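Long-range contact in AvrRxo1-ORF1 (Xanthomonas oryzae pv. oryzicola, PDB 4Z8T), which is a type III effector with a polynucleotide kinase domain, related to zeta toxins, and binds its partner AvrRxo1-ORF2: residues A[3-15]-A[22-36]. Sequence-based numbering, arbitrary orientation.
Sequences RKGTDEIYGLGSL and RWEYLANPGNWHPER
Backbone pairing joins Gly11 to Trp32 through a single beta bridge, their CA atoms 4.5 Å apart. His33 N donates to Tyr10 O at 2.9 Å with an N-H...O angle of 165°; the companion bond from Leu12 N to Asn31 O is doubtfully short at 2.5 Å. Tyr25 OH adds a side-chain bond, giving its proton to Leu12 O at 2.5 Å in the carbonyl plane. Asn31 ND2 sits over the centre of the Tyr25 ring and bonds Tyr25 O, tying the turn Asn28 to Asn31 back to helix 22-27.

Flat groups stack at Tyr10. The Arg36 guanidinium lies on one ring face, planes 6° apart and centres 4.1 Å apart, and Arg36 CD makes a CH-pi contact nearer the ring's CG side. A bend at chi2 (67°) lays the arginine chain along the ring. Glu129, Ser114 OG and Leu111 O bind Arg36 NE, NH1 and NH2 and together probably fix its rotation. Leu12 CD2 makes a CH-pi contact over one face of the His33 ring.

Charge gathers around Arg22: Glu8 OE2 takes a weak bond from Arg22 NH1 (2.8 Å), whereas Asp7 OD2 lies above the guanidinium plane, 3.3 Å from Arg22 NE, and acts by charge alone.

Tyr10 CB meets Trp32 CE3 in apolar contact at 3.9 Å, and Leu26 CD1 touches the Asp7 methylene. Helix 6-10 thus packs on the turn before helix 34-60, beside helix 123-141; the bridge and the His33 bond set the register, while the two acids probably hold Arg22 chiefly by electrostatics.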
loop_
_atom_site.group_PDB
_atom_site.type_symbol
_atom_site.label_atom_id
_atom_site.label_comp_id
_atom_site.label_asym_id
_atom_site.label_seq_id
_atom_site.Cartn_x
_atom_site.Cartn_y
_atom_site.Cartn_z
ATOM N N ARG A 3 21.322 -1.212 33.193
ATOM C CA ARG A 3 21.688 0.092 32.619
ATOM C C ARG A 3 23.151 0.302 32.191
ATOM O O ARG A 3 23.414 0.757 31.075
ATOM C CB ARG A 3 21.268 1.215 33.577
ATOM C CG ARG A 3 21.542 2.617 33.051
ATOM C CD ARG A 3 20.713 2.931 31.809
ATOM N NE ARG A 3 19.326 3.256 32.134
ATOM C CZ ARG A 3 18.435 3.694 31.248
ATOM N NH1 ARG A 3 17.193 3.968 31.632
ATOM N NH2 ARG A 3 18.785 3.861 29.978
ATOM N N LYS A 4 24.094 0.013 33.082
ATOM C CA LYS A 4 25.512 0.200 32.779
ATOM C C LYS A 4 25.967 -0.859 31.774
ATOM O O LYS A 4 25.719 -2.043 31.977
ATOM C CB LYS A 4 26.332 0.083 34.062
ATOM C CG LYS A 4 27.445 1.104 34.209
ATOM C CD LYS A 4 27.825 1.257 35.677
ATOM C CE LYS A 4 28.281 2.680 35.999
ATOM N NZ LYS A 4 29.646 2.982 35.476
ATOM N N GLY A 5 26.620 -0.433 30.694
ATOM C CA GLY A 5 27.130 -1.371 29.704
ATOM C C GLY A 5 28.398 -2.052 30.183
ATOM O O GLY A 5 29.116 -1.514 31.025
ATOM N N THR A 6 28.693 -3.231 29.643
ATOM C CA THR A 6 29.865 -3.973 30.089
ATOM C C THR A 6 31.147 -3.289 29.665
ATOM O O THR A 6 32.194 -3.509 30.272
ATOM C CB THR A 6 29.860 -5.417 29.615
ATOM O OG1 THR A 6 29.664 -5.458 28.194
ATOM C CG2 THR A 6 28.746 -6.195 30.317
ATOM N N ASP A 7 31.073 -2.457 28.629
ATOM C CA ASP A 7 32.256 -1.714 28.225
ATOM C C ASP A 7 32.624 -0.699 29.302
ATOM O O ASP A 7 33.804 -0.425 29.532
ATOM C CB ASP A 7 32.073 -1.052 26.855
ATOM C CG ASP A 7 30.831 -0.182 26.773
ATOM O OD1 ASP A 7 29.927 -0.310 27.624
ATOM O OD2 ASP A 7 30.753 0.631 25.823
ATOM N N GLU A 8 31.612 -0.168 29.979
ATOM C CA GLU A 8 31.840 0.764 31.083
ATOM C C GLU A 8 32.251 0.043 32.371
ATOM O O GLU A 8 33.120 0.518 33.103
ATOM C CB GLU A 8 30.598 1.631 31.316
ATOM C CG GLU A 8 30.348 2.653 30.209
ATOM C CD GLU A 8 28.928 2.609 29.661
ATOM O OE1 GLU A 8 27.972 2.815 30.442
ATOM O OE2 GLU A 8 28.770 2.366 28.442
ATOM N N ILE A 9 31.630 -1.101 32.638
ATOM C CA ILE A 9 31.929 -1.895 33.832
ATOM C C ILE A 9 33.344 -2.481 33.795
ATOM O O ILE A 9 34.069 -2.459 34.799
ATOM C CB ILE A 9 30.902 -3.046 34.003
ATOM C CG1 ILE A 9 29.504 -2.481 34.272
ATOM C CG2 ILE A 9 31.327 -4.016 35.107
ATOM C CD1 ILE A 9 28.391 -3.516 34.228
ATOM N N TYR A 10 33.741 -3.010 32.640
ATOM C CA TYR A 10 35.011 -3.726 32.547
ATOM C C TYR A 10 36.121 -2.931 31.865
ATOM O O TYR A 10 37.266 -3.382 31.800
ATOM C CB TYR A 10 34.806 -5.098 31.892
ATOM C CG TYR A 10 33.922 -5.999 32.728
ATOM C CD1 TYR A 10 34.390 -6.565 33.907
ATOM C CD2 TYR A 10 32.616 -6.267 32.352
ATOM C CE1 TYR A 10 33.577 -7.377 34.680
ATOM C CE2 TYR A 10 31.804 -7.077 33.114
ATOM C CZ TYR A 10 32.292 -7.628 34.277
ATOM O OH TYR A 10 31.475 -8.427 35.032
ATOM N N GLY A 11 35.788 -1.744 31.372
ATOM C CA GLY A 11 36.794 -0.875 30.787
ATOM C C GLY A 11 37.666 -0.274 31.874
ATOM O O GLY A 11 37.222 -0.112 33.015
ATOM N N LEU A 12 38.905 0.056 31.526
ATOM C CA LEU A 12 39.831 0.637 32.493
ATOM C C LEU A 12 40.071 2.117 32.247
ATOM O O LEU A 12 40.498 2.510 31.163
ATOM C CB LEU A 12 41.169 -0.103 32.475
ATOM C CG LEU A 12 41.181 -1.464 33.162
ATOM C CD1 LEU A 12 42.547 -2.125 33.033
ATOM C CD2 LEU A 12 40.773 -1.322 34.623
ATOM N N GLY A 13 39.781 2.931 33.260
ATOM C CA GLY A 13 40.197 4.322 33.273
ATOM C C GLY A 13 39.191 5.364 32.823
ATOM O O GLY A 13 37.974 5.158 32.877
ATOM N N SER A 14 39.720 6.506 32.391
ATOM C CA SER A 14 38.905 7.599 31.888
ATOM C C SER A 14 38.370 7.205 30.526
ATOM O O SER A 14 39.093 7.229 29.528
ATOM C CB SER A 14 39.732 8.878 31.788
ATOM O OG SER A 14 40.470 9.093 32.975
ATOM N N LEU A 15 37.103 6.801 30.516
ATOM C CA LEU A 15 36.438 6.333 29.312
ATOM C C LEU A 15 36.000 7.510 28.458
ATOM O O LEU A 15 35.343 8.434 28.936
ATOM C CB LEU A 15 35.230 5.465 29.669
ATOM C CG LEU A 15 34.700 5.594 31.099
ATOM C CD1 LEU A 15 35.097 6.935 31.699
ATOM C CD2 LEU A 15 33.190 5.413 31.130
ATOM N N ARG A 22 35.794 6.315 21.834
ATOM C CA ARG A 22 35.549 5.286 22.822
ATOM C C ARG A 22 35.760 3.919 22.180
ATOM O O ARG A 22 35.918 2.922 22.884
ATOM C CB ARG A 22 34.127 5.398 23.374
ATOM C CG ARG A 22 33.443 4.060 23.600
ATOM C CD ARG A 22 32.880 3.958 25.008
ATOM N NE ARG A 22 31.439 3.726 25.007
ATOM C CZ ARG A 22 30.654 3.894 26.066
ATOM N NH1 ARG A 22 29.352 3.658 25.973
ATOM N NH2 ARG A 22 31.170 4.296 27.219
ATOM N N TRP A 23 35.768 3.862 20.846
ATOM C CA TRP A 23 36.009 2.584 20.192
ATOM C C TRP A 23 37.496 2.222 20.110
ATOM O O TRP A 23 37.877 1.184 20.628
ATOM C CB TRP A 23 35.239 2.462 18.867
ATOM C CG TRP A 23 33.748 2.388 19.124
ATOM C CD1 TRP A 23 32.904 3.440 19.339
ATOM C CD2 TRP A 23 32.944 1.201 19.243
ATOM N NE1 TRP A 23 31.626 2.987 19.569
ATOM C CE2 TRP A 23 31.622 1.617 19.515
ATOM C CE3 TRP A 23 33.211 -0.168 19.138
ATOM C CZ2 TRP A 23 30.572 0.711 19.683
ATOM C CZ3 TRP A 23 32.164 -1.067 19.305
ATOM C CH2 TRP A 23 30.863 -0.623 19.573
ATOM N N GLU A 24 38.332 3.081 19.526
ATOM C CA GLU A 24 39.784 2.849 19.503
ATOM C C GLU A 24 40.371 2.612 20.892
ATOM O O GLU A 24 41.292 1.810 21.060
ATOM C CB GLU A 24 40.514 4.027 18.867
ATOM C CG GLU A 24 40.556 4.014 17.357
ATOM C CD GLU A 24 40.836 5.391 16.796
ATOM O OE1 GLU A 24 40.311 6.373 17.365
ATOM O OE2 GLU A 24 41.584 5.495 15.802
ATOM N N TYR A 25 39.848 3.336 21.876
ATOM C CA TYR A 25 40.251 3.155 23.262
ATOM C C TYR A 25 39.973 1.719 23.663
ATOM O O TYR A 25 40.852 1.018 24.167
ATOM C CB TYR A 25 39.458 4.095 24.167
ATOM C CG TYR A 25 39.945 4.137 25.597
ATOM C CD1 TYR A 25 40.911 5.054 25.990
ATOM C CD2 TYR A 25 39.436 3.269 26.557
ATOM C CE1 TYR A 25 41.361 5.107 27.294
ATOM C CE2 TYR A 25 39.881 3.314 27.867
ATOM C CZ TYR A 25 40.844 4.235 28.228
ATOM O OH TYR A 25 41.293 4.285 29.528
ATOM N N LEU A 26 38.740 1.288 23.423
ATOM C CA LEU A 26 38.326 -0.070 23.745
ATOM C C LEU A 26 38.707 -1.070 22.657
ATOM O O LEU A 26 38.775 -2.268 22.920
ATOM C CB LEU A 26 36.827 -0.123 24.051
ATOM C CG LEU A 26 36.475 0.544 25.384
ATOM C CD1 LEU A 26 34.999 0.443 25.681
ATOM C CD2 LEU A 26 37.283 -0.061 26.524
ATOM N N ALA A 27 38.975 -0.581 21.448
ATOM C CA ALA A 27 39.470 -1.451 20.379
ATOM C C ALA A 27 40.844 -1.981 20.744
ATOM O O ALA A 27 41.255 -3.030 20.259
ATOM C CB ALA A 27 39.513 -0.728 19.037
ATOM N N ASN A 28 41.554 -1.237 21.588
ATOM C CA ASN A 28 42.801 -1.702 22.177
ATOM C C ASN A 28 42.488 -2.709 23.266
ATOM O O ASN A 28 41.992 -2.338 24.333
ATOM C CB ASN A 28 43.571 -0.520 22.770
ATOM C CG ASN A 28 44.674 -0.952 23.726
ATOM O OD1 ASN A 28 45.333 -1.972 23.521
ATOM N ND2 ASN A 28 44.875 -0.170 24.783
ATOM N N PRO A 29 42.787 -3.992 23.010
ATOM C CA PRO A 29 42.441 -5.071 23.942
ATOM C C PRO A 29 43.044 -4.918 25.343
ATOM O O PRO A 29 42.807 -5.792 26.168
ATOM C CB PRO A 29 43.011 -6.320 23.253
ATOM C CG PRO A 29 43.014 -5.971 21.799
ATOM C CD PRO A 29 43.400 -4.516 21.775
ATOM N N GLY A 30 43.778 -3.841 25.618
ATOM C CA GLY A 30 44.424 -3.677 26.910
ATOM C C GLY A 30 43.884 -2.578 27.812
ATOM O O GLY A 30 44.510 -2.236 28.819
ATOM N N ASN A 31 42.735 -2.013 27.453
ATOM C CA ASN A 31 42.052 -1.050 28.312
ATOM C C ASN A 31 40.907 -1.722 29.063
ATOM O O ASN A 31 39.986 -1.064 29.552
ATOM C CB ASN A 31 41.533 0.129 27.491
ATOM C CG ASN A 31 42.572 1.218 27.320
ATOM O OD1 ASN A 31 43.315 1.535 28.252
ATOM N ND2 ASN A 31 42.628 1.802 26.128
ATOM N N TRP A 32 40.977 -3.047 29.138
ATOM C CA TRP A 32 39.983 -3.842 29.840
ATOM C C TRP A 32 40.624 -4.468 31.066
ATOM O O TRP A 32 41.838 -4.685 31.096
ATOM C CB TRP A 32 39.455 -4.953 28.925
ATOM C CG TRP A 32 38.762 -4.466 27.683
ATOM C CD1 TRP A 32 39.347 -4.080 26.513
ATOM C CD2 TRP A 32 37.347 -4.335 27.484
ATOM N NE1 TRP A 32 38.385 -3.711 25.603
ATOM C CE2 TRP A 32 37.149 -3.857 26.175
ATOM C CE3 TRP A 32 36.230 -4.567 28.293
ATOM C CZ2 TRP A 32 35.876 -3.610 25.653
ATOM C CZ3 TRP A 32 34.976 -4.324 27.780
ATOM C CH2 TRP A 32 34.805 -3.847 26.470
ATOM N N HIS A 33 39.812 -4.749 32.080
ATOM C CA HIS A 33 40.265 -5.539 33.218
ATOM C C HIS A 33 40.816 -6.867 32.722
ATOM O O HIS A 33 40.255 -7.463 31.807
ATOM C CB HIS A 33 39.111 -5.813 34.174
ATOM C CG HIS A 33 38.852 -4.706 35.141
ATOM N ND1 HIS A 33 39.323 -4.726 36.440
ATOM C CD2 HIS A 33 38.170 -3.542 35.011
ATOM C CE1 HIS A 33 38.943 -3.628 37.063
ATOM N NE2 HIS A 33 38.242 -2.889 36.215
ATOM N N PRO A 34 41.932 -7.324 33.316
ATOM C CA PRO A 34 42.593 -8.579 32.944
ATOM C C PRO A 34 41.649 -9.774 32.820
ATOM O O PRO A 34 41.795 -10.545 31.874
ATOM C CB PRO A 34 43.598 -8.807 34.090
ATOM C CG PRO A 34 43.504 -7.586 34.982
ATOM C CD PRO A 34 42.776 -6.531 34.222
ATOM N N GLU A 35 40.706 -9.933 33.747
ATOM C CA GLU A 35 39.781 -11.057 33.661
ATOM C C GLU A 35 38.929 -10.948 32.410
ATOM O O GLU A 35 38.637 -11.952 31.758
ATOM C CB GLU A 35 38.861 -11.121 34.881
ATOM C CG GLU A 35 39.555 -11.443 36.185
ATOM C CD GLU A 35 40.060 -10.207 36.895
ATOM O OE1 GLU A 35 40.177 -9.138 36.255
ATOM O OE2 GLU A 35 40.334 -10.303 38.110
ATOM N N ARG A 36 38.523 -9.730 32.080
ATOM C CA ARG A 36 37.657 -9.539 30.919
ATOM C C ARG A 36 38.452 -9.739 29.641
ATOM O O ARG A 36 37.950 -10.292 28.664
ATOM C CB ARG A 36 37.002 -8.159 30.933
ATOM C CG ARG A 36 35.711 -8.112 30.115
ATOM C CD ARG A 36 34.637 -8.962 30.754
ATOM N NE ARG A 36 33.349 -8.859 30.055
ATOM C CZ ARG A 36 32.246 -9.460 30.475
ATOM N NH1 ARG A 36 32.293 -10.193 31.577
ATOM N NH2 ARG A 36 31.099 -9.317 29.815
#